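Local coordinates for protein TP_0956 (PDB 3U64) that is a trimeric, TPR-like helical lipoprotein that probably serves as the T component of a TRAP transporter in the syphilis spirochaete, at residues V44-P49 against Y79-F83; A106-L111 against A164-T169; A124-F128 against V143-T148. All coordinates share one frame. Numbering follows the deposited sequence.

Contact 1. Residues V44-P49 against Y79-F83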
ATOM      1  N   VAL A  44      -8.280   2.531  -3.297  1.00 39.04           N
ATOM      2  CA  VAL A  44      -8.420   3.487  -2.209  1.00 28.96           C
ATOM      3  C   VAL A  44      -7.715   2.964  -0.945  1.00 41.64           C
ATOM      4  O   VAL A  44      -6.862   3.647  -0.388  1.00 43.35           O
ATOM      5  CB  VAL A  44      -9.879   3.827  -1.952  1.00 30.68           C
ATOM      6  CG1 VAL A  44      -9.984   4.883  -0.894  1.00 37.17           C
ATOM      7  CG2 VAL A  44     -10.516   4.342  -3.247  1.00 39.14           C
ATOM      8  N   ALA A  45      -8.039   1.734  -0.536  1.00 27.16           N
ATOM      9  CA  ALA A  45      -7.470   1.135   0.654  1.00 34.31           C
ATOM     10  C   ALA A  45      -5.951   1.168   0.623  1.00 37.89           C
ATOM     11  O   ALA A  45      -5.311   1.399   1.644  1.00 44.48           O
ATOM     12  CB  ALA A  45      -7.980  -0.317   0.829  1.00 32.03           C
ATOM     13  N   GLN A  46      -5.366   0.917  -0.540  1.00 33.63           N
ATOM     14  CA  GLN A  46      -3.905   0.835  -0.634  1.00 36.77           C
ATOM     15  C   GLN A  46      -3.221   2.193  -0.723  1.00 41.89           C
ATOM     16  O   GLN A  46      -2.045   2.318  -0.386  1.00 45.37           O
ATOM     17  CB  GLN A  46      -3.482  -0.035  -1.814  1.00 38.09           C
ATOM     18  CG  GLN A  46      -3.953  -1.472  -1.664  1.00 61.87           C
ATOM     19  CD  GLN A  46      -3.404  -2.377  -2.735  1.00 73.93           C
ATOM     20  OE1 GLN A  46      -2.220  -2.309  -3.073  1.00 75.60           O
ATOM     21  NE2 GLN A  46      -4.259  -3.234  -3.281  1.00 79.38           N
ATOM     22  N   SER A  47      -3.949   3.210  -1.170  1.00 25.66           N
ATOM     23  CA  SER A  47      -3.350   4.536  -1.300  1.00 39.94           C
ATOM     24  C   SER A  47      -3.619   5.440  -0.109  1.00 34.00           C
ATOM     25  O   SER A  47      -2.847   6.348   0.155  1.00 37.65           O
ATOM     26  CB  SER A  47      -3.756   5.212  -2.624  1.00 51.94           C
ATOM     27  OG  SER A  47      -5.153   5.190  -2.811  1.00 51.24           O
ATOM     28  N   LEU A  48      -4.684   5.182   0.646  1.00 36.74           N
ATOM     29  CA  LEU A  48      -5.033   6.086   1.743  1.00 29.27           C
ATOM     30  C   LEU A  48      -3.971   6.193   2.886  1.00 28.69           C
ATOM     31  O   LEU A  48      -3.738   7.281   3.413  1.00 34.72           O
ATOM     32  CB  LEU A  48      -6.431   5.780   2.292  1.00 41.71           C
ATOM     33  CG  LEU A  48      -7.584   6.472   1.561  1.00 47.34           C
ATOM     34  CD1 LEU A  48      -8.911   6.230   2.273  1.00 41.75           C
ATOM     35  CD2 LEU A  48      -7.309   7.972   1.438  1.00 41.67           C
ATOM     36  N   PRO A  49      -3.309   5.079   3.245  1.00 33.65           N
ATOM     37  CA  PRO A  49      -2.337   5.188   4.348  1.00 37.97           C
ATOM     38  C   PRO A  49      -1.276   6.306   4.221  1.00 36.08           C
ATOM     39  O   PRO A  49      -1.128   7.074   5.179  1.00 36.33           O
ATOM     40  CB  PRO A  49      -1.696   3.797   4.393  1.00 34.58           C
ATOM     41  CG  PRO A  49      -2.796   2.879   3.879  1.00 30.60           C
ATOM     42  CD  PRO A  49      -3.451   3.685   2.775  1.00 36.16           C
ATOM     43  N   TYR A  79     -11.243   6.302   7.366  1.00 26.03           N
ATOM     44  CA  TYR A  79     -10.414   5.134   7.168  1.00 30.68           C
ATOM     45  C   TYR A  79     -10.735   4.060   8.210  1.00 39.23           C
ATOM     46  O   TYR A  79     -10.919   2.893   7.870  1.00 36.07           O
ATOM     47  CB  TYR A  79      -8.940   5.493   7.253  1.00 33.39           C
ATOM     48  CG  TYR A  79      -8.053   4.324   6.974  1.00 36.51           C
ATOM     49  CD1 TYR A  79      -7.780   3.942   5.669  1.00 34.27           C
ATOM     50  CD2 TYR A  79      -7.485   3.589   8.016  1.00 38.88           C
ATOM     51  CE1 TYR A  79      -6.965   2.865   5.393  1.00 39.94           C
ATOM     52  CE2 TYR A  79      -6.662   2.511   7.757  1.00 35.26           C
ATOM     53  CZ  TYR A  79      -6.406   2.150   6.438  1.00 36.46           C
ATOM     54  OH  TYR A  79      -5.597   1.069   6.160  1.00 33.52           O
ATOM     55  N   ALA A  80     -10.795   4.443   9.480  1.00 30.30           N
ATOM     56  CA  ALA A  80     -11.026   3.436  10.516  1.00 30.42           C
ATOM     57  C   ALA A  80     -12.301   2.656  10.221  1.00 33.96           C
ATOM     58  O   ALA A  80     -12.351   1.441  10.380  1.00 32.18           O
ATOM     59  CB  ALA A  80     -11.105   4.073  11.884  1.00 32.72           C
ATOM     60  N   ASN A  81     -13.338   3.357   9.787  1.00 34.35           N
ATOM     61  CA  ASN A  81     -14.596   2.690   9.517  1.00 41.84           C
ATOM     62  C   ASN A  81     -14.541   1.822   8.267  1.00 37.52           C
ATOM     63  O   ASN A  81     -14.776   0.618   8.313  1.00 35.48           O
ATOM     64  CB  ASN A  81     -15.726   3.697   9.362  1.00 47.24           C
ATOM     65  CG  ASN A  81     -17.008   3.041   8.880  1.00 52.15           C
ATOM     66  OD1 ASN A  81     -17.217   1.851   9.087  1.00 58.36           O
ATOM     67  ND2 ASN A  81     -17.860   3.809   8.227  1.00 52.16           N
ATOM     68  N   ALA A  82     -14.243   2.457   7.145  1.00 34.54           N
ATOM     69  CA  ALA A  82     -14.307   1.783   5.856  1.00 39.91           C
ATOM     70  C   ALA A  82     -13.250   0.693   5.680  1.00 37.71           C
ATOM     71  O   ALA A  82     -13.524  -0.324   5.063  1.00 31.81           O
ATOM     72  CB  ALA A  82     -14.225   2.803   4.720  1.00 35.97           C
ATOM     73  N   PHE A  83     -12.049   0.886   6.223  1.00 31.41           N
ATOM     74  CA  PHE A  83     -10.966  -0.038   5.896  1.00 29.81           C
ATOM     75  C   PHE A  83     -10.376  -0.820   7.061  1.00 30.34           C
ATOM     76  O   PHE A  83      -9.473  -1.633   6.875  1.00 30.50           O
ATOM     77  CB  PHE A  83      -9.896   0.670   5.052  1.00 41.07           C
ATOM     78  CG  PHE A  83     -10.447   1.225   3.771  1.00 38.68           C
ATOM     79  CD1 PHE A  83     -10.833   0.367   2.748  1.00 38.12           C
ATOM     80  CD2 PHE A  83     -10.631   2.592   3.604  1.00 36.25           C
ATOM     81  CE1 PHE A  83     -11.376   0.861   1.566  1.00 33.29           C
ATOM     82  CE2 PHE A  83     -11.180   3.105   2.421  1.00 33.59           C
ATOM     83  CZ  PHE A  83     -11.550   2.242   1.407  1.00 35.28           C
TER
HETATM   84  O   HOH W   1      -5.492  -0.019   3.780  1.00 36.45           O
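Two aromatic side chains of 79-83 fill the space in front of 44-49. F83 has chi1 m, and its ring lies against A45. The A45 CB to F83 CD1 distance is 3.5 Å, and A45 CA sits over one face of the ring. V44 (t) and L48 (m, t) reach the far part of the same ring, with V44 CG1 3.8 Å from F83 CZ and L48 CD1 3.9 Å from F83 CE2. Y79 takes chi1 t instead, so its ring runs out along L48 and P49. L48 CB is 4.1 Å from Y79 CD1, and P49 CG is 4.0 Å from Y79 OH. The two segments belong to successive helices, 41-61 and 66-89, in a fold related to tetratricopeptide repeats. Their local axes are nearly antiparallel, at 155°, and 11.3 Å apart. That spacing leaves room for the large rings. Water 1 supplies the polar link: it donates to A45 O at 2.6 Å and accepts from Y79 OH at 2.6 Å. P49 has no amide hydrogen for A45 O, and the helix kinks there. P49 also packs on Q46 of the second subunit, and Y79 on L43 of that subunit.

Contact 2. Residues A106-L111 against A164-T169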
ATOM      1  N   ALA A 106      -9.385  -0.387  15.147  1.00 33.24           N
ATOM      2  CA  ALA A 106     -10.322   0.655  14.693  1.00 32.46           C
ATOM      3  C   ALA A 106     -10.623   1.628  15.830  1.00 34.90           C
ATOM      4  O   ALA A 106     -10.649   2.839  15.642  1.00 35.41           O
ATOM      5  CB  ALA A 106     -11.608   0.034  14.214  1.00 25.82           C
ATOM      6  N   ARG A 107     -10.862   1.079  17.010  1.00 29.08           N
ATOM      7  CA  ARG A 107     -11.146   1.881  18.187  1.00 39.01           C
ATOM      8  C   ARG A 107     -10.049   2.929  18.428  1.00 43.17           C
ATOM      9  O   ARG A 107     -10.348   4.113  18.626  1.00 40.37           O
ATOM     10  CB  ARG A 107     -11.319   0.970  19.404  1.00 43.87           C
ATOM     11  CG  ARG A 107     -11.807   1.675  20.644  1.00 48.13           C
ATOM     12  CD  ARG A 107     -11.644   0.793  21.867  1.00 53.36           C
ATOM     13  NE  ARG A 107     -11.241   1.596  23.018  1.00 71.80           N
ATOM     14  CZ  ARG A 107      -9.978   1.905  23.307  1.00 83.48           C
ATOM     15  NH1 ARG A 107      -8.988   1.466  22.530  1.00 82.97           N
ATOM     16  NH2 ARG A 107      -9.702   2.649  24.377  1.00 85.27           N
ATOM     17  N   LYS A 108      -8.784   2.504  18.371  1.00 37.64           N
ATOM     18  CA  LYS A 108      -7.661   3.424  18.571  1.00 36.20           C
ATOM     19  C   LYS A 108      -7.572   4.479  17.476  1.00 33.38           C
ATOM     20  O   LYS A 108      -7.243   5.628  17.741  1.00 35.31           O
ATOM     21  CB  LYS A 108      -6.331   2.663  18.690  1.00 39.09           C
ATOM     22  CG  LYS A 108      -6.213   1.837  19.978  1.00 52.35           C
ATOM     23  CD  LYS A 108      -4.845   1.179  20.095  1.00 65.19           C
ATOM     24  CE  LYS A 108      -4.769   0.236  21.285  1.00 72.24           C
ATOM     25  NZ  LYS A 108      -5.377  -1.093  20.980  1.00 78.33           N
ATOM     26  N   LEU A 109      -7.865   4.080  16.246  1.00 29.83           N
ATOM     27  CA  LEU A 109      -7.893   5.015  15.124  1.00 33.23           C
ATOM     28  C   LEU A 109      -9.052   6.028  15.231  1.00 34.38           C
ATOM     29  O   LEU A 109      -8.870   7.213  14.940  1.00 31.59           O
ATOM     30  CB  LEU A 109      -7.934   4.259  13.788  1.00 25.98           C
ATOM     31  CG  LEU A 109      -6.646   3.522  13.380  1.00 35.16           C
ATOM     32  CD1 LEU A 109      -6.750   2.987  11.975  1.00 36.83           C
ATOM     33  CD2 LEU A 109      -5.389   4.383  13.480  1.00 27.84           C
ATOM     34  N   TYR A 110     -10.235   5.577  15.643  1.00 26.91           N
ATOM     35  CA  TYR A 110     -11.327   6.519  15.888  1.00 30.02           C
ATOM     36  C   TYR A 110     -10.880   7.594  16.883  1.00 38.71           C
ATOM     37  O   TYR A 110     -11.099   8.794  16.678  1.00 34.06           O
ATOM     38  CB  TYR A 110     -12.560   5.797  16.428  1.00 29.38           C
ATOM     39  CG  TYR A 110     -13.322   5.021  15.375  1.00 38.78           C
ATOM     40  CD1 TYR A 110     -13.545   5.564  14.107  1.00 30.28           C
ATOM     41  CD2 TYR A 110     -13.816   3.742  15.642  1.00 41.41           C
ATOM     42  CE1 TYR A 110     -14.247   4.855  13.140  1.00 40.29           C
ATOM     43  CE2 TYR A 110     -14.521   3.027  14.676  1.00 37.52           C
ATOM     44  CZ  TYR A 110     -14.735   3.590  13.433  1.00 38.74           C
ATOM     45  OH  TYR A 110     -15.423   2.901  12.472  1.00 35.36           O
ATOM     46  N   LEU A 111     -10.222   7.154  17.949  1.00 25.36           N
ATOM     47  CA  LEU A 111      -9.871   8.049  19.022  1.00 33.42           C
ATOM     48  C   LEU A 111      -8.767   8.996  18.590  1.00 38.85           C
ATOM     49  O   LEU A 111      -8.768  10.161  18.984  1.00 37.57           O
ATOM     50  CB  LEU A 111      -9.449   7.270  20.257  1.00 30.05           C
ATOM     51  CG  LEU A 111     -10.537   6.515  21.014  1.00 40.89           C
ATOM     52  CD1 LEU A 111      -9.886   5.604  22.045  1.00 46.64           C
ATOM     53  CD2 LEU A 111     -11.485   7.460  21.698  1.00 27.70           C
ATOM     54  N   ALA A 164     -18.072   6.332  17.704  1.00 27.63           N
ATOM     55  CA  ALA A 164     -17.646   5.153  16.960  1.00 28.69           C
ATOM     56  C   ALA A 164     -16.670   4.331  17.821  1.00 38.37           C
ATOM     57  O   ALA A 164     -16.691   3.091  17.779  1.00 32.08           O
ATOM     58  CB  ALA A 164     -17.025   5.526  15.604  1.00 27.40           C
ATOM     59  N   ALA A 165     -15.844   5.006  18.628  1.00 29.46           N
ATOM     60  CA  ALA A 165     -14.931   4.258  19.505  1.00 40.00           C
ATOM     61  C   ALA A 165     -15.707   3.526  20.595  1.00 41.88           C
ATOM     62  O   ALA A 165     -15.383   2.390  20.939  1.00 36.05           O
ATOM     63  CB  ALA A 165     -13.849   5.170  20.119  1.00 29.52           C
ATOM     64  N   PHE A 166     -16.723   4.192  21.139  1.00 38.41           N
ATOM     65  CA  PHE A 166     -17.547   3.639  22.215  1.00 37.72           C
ATOM     66  C   PHE A 166     -18.267   2.366  21.764  1.00 39.76           C
ATOM     67  O   PHE A 166     -18.380   1.398  22.510  1.00 39.05           O
ATOM     68  CB  PHE A 166     -18.563   4.681  22.682  1.00 41.51           C
ATOM     69  CG  PHE A 166     -19.590   4.151  23.655  1.00 45.67           C
ATOM     70  CD1 PHE A 166     -19.205   3.659  24.894  1.00 45.04           C
ATOM     71  CD2 PHE A 166     -20.944   4.182  23.342  1.00 47.70           C
ATOM     72  CE1 PHE A 166     -20.151   3.183  25.798  1.00 53.36           C
ATOM     73  CE2 PHE A 166     -21.905   3.704  24.245  1.00 49.49           C
ATOM     74  CZ  PHE A 166     -21.505   3.206  25.468  1.00 50.34           C
ATOM     75  N   ALA A 167     -18.748   2.383  20.531  1.00 38.07           N
ATOM     76  CA  ALA A 167     -19.429   1.233  19.950  1.00 41.06           C
ATOM     77  C   ALA A 167     -18.557  -0.038  19.940  1.00 49.16           C
ATOM     78  O   ALA A 167     -19.066  -1.149  19.800  1.00 51.46           O
ATOM     79  CB  ALA A 167     -19.896   1.574  18.541  1.00 35.37           C
ATOM     80  N   LEU A 168     -17.247   0.133  20.090  1.00 44.10           N
ATOM     81  CA  LEU A 168     -16.310  -0.987  20.047  1.00 50.63           C
ATOM     82  C   LEU A 168     -15.641  -1.169  21.411  1.00 51.77           C
ATOM     83  O   LEU A 168     -14.740  -1.992  21.577  1.00 54.09           O
ATOM     84  CB  LEU A 168     -15.235  -0.740  18.977  1.00 48.08           C
ATOM     85  CG  LEU A 168     -15.697  -0.564  17.530  1.00 42.70           C
ATOM     86  CD1 LEU A 168     -14.516  -0.293  16.609  1.00 43.30           C
ATOM     87  CD2 LEU A 168     -16.489  -1.786  17.068  1.00 42.42           C
ATOM     88  N   THR A 169     -16.086  -0.375  22.373  1.00 49.61           N
ATOM     89  CA  THR A 169     -15.536  -0.375  23.716  1.00 51.80           C
ATOM     90  C   THR A 169     -16.426  -1.258  24.571  1.00 57.81           C
ATOM     91  O   THR A 169     -17.644  -1.108  24.549  1.00 64.90           O
ATOM     92  CB  THR A 169     -15.498   1.068  24.278  1.00 52.02           C
ATOM     93  OG1 THR A 169     -14.640   1.879  23.461  1.00 53.81           O
ATOM     94  CG2 THR A 169     -14.997   1.107  25.700  1.00 46.82           C
TER
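Small residues of 164-169 make the hollows here, and Y110 and L168 are the main bumps. A164 CB lies 3.5 Å from the centroid of the Y110 ring and only 3° off its normal, a CH-pi contact over the face. L168 CD1 meets the ring edge, 3.8 Å from Y110 CE2, and also touches A106, 3.8 Å from A106 CB. A165 lets the backbones close in: the CA atoms of R107 and A165 are 4.7 Å apart. Its methyl touches both Y110 CB, 4.0 Å from A165 CB, and L111 CD2, 3.7 Å from A165 CB. The type I turn F166-T169 brings L168 back onto helix 96-124. T169 OG1 donates to A165 O (2.7 Å) and accepts a weak bond from R107 NE (3.4 Å). Helix 152-166 thus ends against the middle of helix 96-124. Helix 66-89 also packs on 96-124, through A80 and N81 on Y110 and V84 on A106, and Q85 binds the Y110 hydroxyl.

Contact 3. Residues A124-F128 against V143-T148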
ATOM      1  N   ALA A 124      -9.292  27.113  18.451  1.00 41.50           N
ATOM      2  CA  ALA A 124     -10.278  28.190  18.415  1.00 36.32           C
ATOM      3  C   ALA A 124     -10.664  28.704  19.800  1.00 44.18           C
ATOM      4  O   ALA A 124     -11.029  29.876  19.954  1.00 51.34           O
ATOM      5  CB  ALA A 124     -11.521  27.747  17.662  1.00 38.21           C
ATOM      6  N   TYR A 125     -10.597  27.830  20.801  1.00 37.26           N
ATOM      7  CA  TYR A 125     -11.051  28.162  22.160  1.00 36.80           C
ATOM      8  C   TYR A 125     -10.167  27.475  23.174  1.00 41.12           C
ATOM      9  O   TYR A 125     -10.531  26.411  23.696  1.00 39.35           O
ATOM     10  CB  TYR A 125     -12.482  27.670  22.402  1.00 36.09           C
ATOM     11  CG  TYR A 125     -13.464  28.060  21.330  1.00 41.72           C
ATOM     12  CD1 TYR A 125     -13.861  29.382  21.178  1.00 37.45           C
ATOM     13  CD2 TYR A 125     -14.004  27.102  20.475  1.00 38.72           C
ATOM     14  CE1 TYR A 125     -14.761  29.745  20.197  1.00 44.73           C
ATOM     15  CE2 TYR A 125     -14.902  27.457  19.481  1.00 35.77           C
ATOM     16  CZ  TYR A 125     -15.279  28.780  19.349  1.00 43.41           C
ATOM     17  OH  TYR A 125     -16.173  29.142  18.372  1.00 42.91           O
ATOM     18  N   PRO A 126      -9.002  28.068  23.450  1.00 37.23           N
ATOM     19  CA  PRO A 126      -8.028  27.491  24.387  1.00 46.66           C
ATOM     20  C   PRO A 126      -8.682  27.063  25.692  1.00 40.68           C
ATOM     21  O   PRO A 126      -9.435  27.835  26.282  1.00 39.30           O
ATOM     22  CB  PRO A 126      -7.061  28.651  24.625  1.00 53.72           C
ATOM     23  CG  PRO A 126      -7.066  29.390  23.288  1.00 50.84           C
ATOM     24  CD  PRO A 126      -8.478  29.260  22.750  1.00 43.58           C
ATOM     25  N   GLY A 127      -8.403  25.841  26.131  1.00 41.29           N
ATOM     26  CA  GLY A 127      -8.947  25.328  27.380  1.00 45.57           C
ATOM     27  C   GLY A 127     -10.206  24.519  27.131  1.00 44.34           C
ATOM     28  O   GLY A 127     -10.793  23.959  28.064  1.00 43.71           O
ATOM     29  N   PHE A 128     -10.601  24.456  25.859  1.00 41.15           N
ATOM     30  CA  PHE A 128     -11.821  23.765  25.433  1.00 36.15           C
ATOM     31  C   PHE A 128     -11.850  22.306  25.891  1.00 34.99           C
ATOM     32  O   PHE A 128     -12.889  21.802  26.334  1.00 31.80           O
ATOM     33  CB  PHE A 128     -11.968  23.823  23.902  1.00 39.73           C
ATOM     34  CG  PHE A 128     -13.255  23.200  23.386  1.00 40.53           C
ATOM     35  CD1 PHE A 128     -14.316  24.008  22.984  1.00 33.46           C
ATOM     36  CD2 PHE A 128     -13.398  21.808  23.297  1.00 28.58           C
ATOM     37  CE1 PHE A 128     -15.520  23.438  22.511  1.00 42.24           C
ATOM     38  CE2 PHE A 128     -14.587  21.229  22.821  1.00 37.65           C
ATOM     39  CZ  PHE A 128     -15.648  22.042  22.431  1.00 41.36           C
ATOM     40  N   VAL A 143     -19.031  25.929  27.701  1.00 38.46           N
ATOM     41  CA  VAL A 143     -18.052  25.925  26.619  1.00 38.25           C
ATOM     42  C   VAL A 143     -18.714  25.614  25.282  1.00 37.44           C
ATOM     43  O   VAL A 143     -18.296  26.120  24.243  1.00 38.53           O
ATOM     44  CB  VAL A 143     -16.858  24.973  26.862  1.00 34.84           C
ATOM     45  CG1 VAL A 143     -17.281  23.486  26.773  1.00 34.34           C
ATOM     46  CG2 VAL A 143     -15.786  25.256  25.832  1.00 29.30           C
ATOM     47  N   LEU A 144     -19.757  24.793  25.305  1.00 38.77           N
ATOM     48  CA  LEU A 144     -20.453  24.472  24.065  1.00 44.11           C
ATOM     49  C   LEU A 144     -21.252  25.683  23.582  1.00 44.25           C
ATOM     50  O   LEU A 144     -21.574  25.788  22.404  1.00 40.62           O
ATOM     51  CB  LEU A 144     -21.358  23.237  24.211  1.00 42.55           C
ATOM     52  CG  LEU A 144     -20.664  21.872  24.359  1.00 47.93           C
ATOM     53  CD1 LEU A 144     -21.681  20.739  24.422  1.00 44.25           C
ATOM     54  CD2 LEU A 144     -19.684  21.608  23.237  1.00 43.51           C
ATOM     55  N   SER A 145     -21.559  26.606  24.489  1.00 44.45           N
ATOM     56  CA  SER A 145     -22.353  27.769  24.104  1.00 45.48           C
ATOM     57  C   SER A 145     -21.489  28.804  23.361  1.00 45.68           C
ATOM     58  O   SER A 145     -22.002  29.744  22.741  1.00 47.71           O
ATOM     59  CB  SER A 145     -23.041  28.384  25.324  1.00 41.47           C
ATOM     60  OG  SER A 145     -22.149  29.223  26.044  1.00 42.60           O
ATOM     61  N   ARG A 146     -20.178  28.600  23.410  1.00 41.93           N
ATOM     62  CA  ARG A 146     -19.246  29.467  22.704  1.00 45.00           C
ATOM     63  C   ARG A 146     -19.148  29.105  21.218  1.00 47.35           C
ATOM     64  O   ARG A 146     -18.752  29.931  20.388  1.00 41.98           O
ATOM     65  CB  ARG A 146     -17.868  29.421  23.373  1.00 38.13           C
ATOM     66  CG  ARG A 146     -17.880  29.908  24.823  1.00 42.51           C
ATOM     67  CD  ARG A 146     -16.531  29.697  25.494  1.00 47.95           C
ATOM     68  NE  ARG A 146     -15.465  30.465  24.854  1.00 48.60           N
ATOM     69  CZ  ARG A 146     -14.166  30.287  25.089  1.00 51.82           C
ATOM     70  NH1 ARG A 146     -13.771  29.356  25.955  1.00 48.96           N
ATOM     71  NH2 ARG A 146     -13.264  31.043  24.462  1.00 46.30           N
ATOM     72  N   CYS A 147     -19.544  27.877  20.891  1.00 40.48           N
ATOM     73  CA  CYS A 147     -19.466  27.367  19.526  1.00 38.64           C
ATOM     74  C   CYS A 147     -20.449  28.047  18.584  1.00 33.80           C
ATOM     75  O   CYS A 147     -21.572  28.364  18.954  1.00 40.98           O
ATOM     76  CB  CYS A 147     -19.703  25.847  19.510  1.00 32.60           C
ATOM     77  SG  CYS A 147     -18.421  24.925  20.398  1.00 51.61           S
ATOM     78  N   THR A 148     -20.024  28.237  17.346  1.00 38.69           N
ATOM     79  CA  THR A 148     -20.889  28.785  16.307  1.00 43.79           C
ATOM     80  C   THR A 148     -20.996  27.824  15.118  1.00 48.08           C
ATOM     81  O   THR A 148     -20.421  26.721  15.125  1.00 35.88           O
ATOM     82  CB  THR A 148     -20.325  30.101  15.808  1.00 41.37           C
ATOM     83  OG1 THR A 148     -19.094  29.842  15.124  1.00 42.53           O
ATOM     84  CG2 THR A 148     -20.064  31.033  16.998  1.00 43.85           C
TER
HETATM   85  O   HOH W   2     -10.645  30.426  25.402  1.00 54.32           O
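A cysteine sulfur is shared by two aromatic rings in this contact. C147 SG lies 5.2 Å from the centroid of the F128 ring, at its edge, and 5.3 Å from the centroid of the Y125 ring, obliquely. F128 (chi1 t) also packs on V143, with F128 CD1 3.4 Å from V143 CG2, and on L144, with F128 CZ 4.1 Å from L144 CD2. Y125 lies along the R146 side chain. One face of the guanidinium is turned to Y125 CD1, with R146 NH2 3.7 Å from that atom and near the plane of the ring. Residues Y125 to F128 form a type II beta turn that joins helix 96-124 to helix 128-132. It is closed by F128 N to Y125 O at 2.9 Å. G127, with phi 95°, is the N-cap residue of the second helix; a CB there would crowd the carbonyl oxygen of P126. The other segment leads out of helix 137-144. Water 2 joins the two, donating to P126 O at 3.0 Å and accepting from R146 NH2 at 2.9 Å. The Y125 hydroxyl bonds to D151, which also accepts from T148 N. L118 and L121 of helix 96-124 pack on F128.

Overall arrangement
Contacts 1 and 2 adjoin, with centres 16 Å apart. Helices 66-89 and 96-124 link them: A80 CB is 3.5 Å from Y110 CE1, and N81 CA is 3.1 Å from Y110 OH. Contact 3 lies at the far end of helix 96-124. Its centre is 24 Å from that of contact 2 and 31 Å from that of contact 1. In sequence it is nested in the loop closed by contact 2. Contact 1 borders both other subunits of the trimer, whereas contact 3 touches neither. A sulfate ion, probably from the crystallisation liquor, lies about 5 Å from the Y110 side chain in contact 2.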